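Local coordinates for methyltransferase domain-containing protein (Deinococcus radiodurans, PDB 3M33), which is of unknown function but probably acts as a methyltransferase, at residues Gly60-Ala63 with Ala64-Gly67. Residues are numbered along the deposited sequence; the frame is centred on the assembly and turned at random.
With GOL (glycerol), chain L.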
loop_
_atom_site.group_PDB
_atom_site.type_symbol
_atom_site.label_atom_id
_atom_site.label_comp_id
_atom_site.label_asym_id
_atom_site.label_seq_id
_atom_site.Cartn_x
_atom_site.Cartn_y
_atom_site.Cartn_z
ATOM N N GLY A 60 3.871 -1.285 10.537
ATOM C CA GLY A 60 4.062 0.141 10.781
ATOM C C GLY A 60 5.163 0.900 10.037
ATOM O O GLY A 60 5.647 1.930 10.526
ATOM N N PRO A 61 5.570 0.427 8.851
ATOM C CA PRO A 61 6.687 1.178 8.267
ATOM C C PRO A 61 6.298 2.625 7.972
ATOM O O PRO A 61 7.109 3.528 8.179
ATOM C CB PRO A 61 6.988 0.430 6.951
ATOM C CG PRO A 61 5.694 -0.359 6.620
ATOM C CD PRO A 61 5.137 -0.712 8.012
ATOM N N ASP A 62 5.086 2.858 7.474
ATOM C CA ASP A 62 4.705 4.227 7.154
ATOM C C ASP A 62 4.324 5.011 8.406
ATOM O O ASP A 62 4.608 6.205 8.508
ATOM C CB ASP A 62 3.591 4.276 6.099
ATOM C CG ASP A 62 4.115 4.049 4.688
ATOM O OD1 ASP A 62 5.212 4.556 4.359
ATOM O OD2 ASP A 62 3.434 3.359 3.905
ATOM N N ALA A 63 3.684 4.347 9.362
ATOM C CA ALA A 63 3.403 4.989 10.632
ATOM C C ALA A 63 4.709 5.522 11.226
ATOM O O ALA A 63 4.769 6.649 11.712
ATOM C CB ALA A 63 2.716 4.004 11.605
ATOM N N ALA A 64 5.764 4.721 11.168
ATOM C CA ALA A 64 7.019 5.097 11.796
ATOM C C ALA A 64 7.679 6.207 11.019
ATOM O O ALA A 64 8.222 7.141 11.573
ATOM C CB ALA A 64 7.953 3.898 11.880
ATOM N N ARG A 65 7.637 6.092 9.711
ATOM C CA ARG A 65 8.359 7.017 8.871
ATOM C C ARG A 65 7.662 8.383 8.645
ATOM O O ARG A 65 8.332 9.420 8.589
ATOM C CB ARG A 65 8.623 6.294 7.556
ATOM C CG ARG A 65 9.196 7.095 6.460
ATOM C CD ARG A 65 9.416 6.193 5.268
ATOM N NE ARG A 65 9.627 7.011 4.089
ATOM C CZ ARG A 65 9.376 6.612 2.853
ATOM N NH1 ARG A 65 8.895 5.396 2.624
ATOM N NH2 ARG A 65 9.611 7.436 1.849
ATOM N N PHE A 66 6.334 8.389 8.510
ATOM C CA PHE A 66 5.595 9.626 8.206
ATOM C C PHE A 66 4.761 10.089 9.386
ATOM O O PHE A 66 4.397 11.260 9.476
ATOM C CB PHE A 66 4.635 9.424 7.031
ATOM C CG PHE A 66 5.313 9.200 5.727
ATOM C CD1 PHE A 66 5.751 10.277 4.965
ATOM C CD2 PHE A 66 5.516 7.923 5.250
ATOM C CE1 PHE A 66 6.371 10.079 3.735
ATOM C CE2 PHE A 66 6.152 7.710 4.018
ATOM C CZ PHE A 66 6.573 8.788 3.263
ATOM N N GLY A 67 4.443 9.154 10.269
ATOM C CA GLY A 67 3.613 9.410 11.432
ATOM C C GLY A 67 3.965 10.615 12.294
ATOM O O GLY A 67 3.075 11.364 12.694
HETATM C C1 GOL L . 7.847 -0.235 2.867
HETATM O O1 GOL L . 8.859 -1.038 2.298
HETATM C C2 GOL L . 8.054 1.233 2.495
HETATM O O2 GOL L . 8.020 1.392 1.086
HETATM C C3 GOL L . 6.982 2.101 3.161
HETATM O O3 GOL L . 7.561 3.129 3.949
#
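Asp62 and Arg65, one turn apart on a short helix, are joined through a glycerol molecule, probably from the crystallisation liquor, not by a direct salt bridge. The glycerol hydroxyl O3 donates to Asp62 OD1 at 2.8 Å, while Arg65 NH1 donates to that same O3 at 2.9 Å, the hydroxyl lying at the guanidinium edge. Asp62 OD1 and Arg65 NH1 lie 4.2 Å apart, the oxygen well out of the guanidinium plane, so at most a through-space attraction of the charges is expected. Both have stronger partners: Asp62 pairs with Arg118, and Arg65, its CG anti to the backbone N (chi1 172°), extends to Asp39.

Asp62 OD1 also meets the edge of the Phe66 ring, 3.3 Å from CE2, where the slightly positive ring hydrogens suit a carboxylate. The same ring puts CZ 3.4 Å from the plane of the Arg65 guanidinium, off toward its rim, covering part of one face.

Beneath these side chains Ala64, Arg65 and Phe66 make regular helical backbone bonds, among them Phe66 N to Asp62 O at 2.8 Å, whereas Gly67 N divides between weak bonds to Asp62 O and Ala63 O. Gly60, the N-cap, easily adopts its positive phi (80°) without a side chain. Pro61 fits the first turn, which asks no N-H of it. Gly67 CA makes a CA-H...O contact with Ala63 O (3.0 Å), and a CB would fall 2.0 Å from that oxygen, so glycine suits the place.

Gly60 and Ala63 are the second glycine and the alanine of a GxGxxA-like pattern, consistent with the glycine-rich loop that binds S-adenosylmethionine in class I methyltransferases. Helix 61-66 forms the crossover between parallel strands 51-55 and 72-77, with small Ala63 and broad Phe66 both packed on Trp73 of the second.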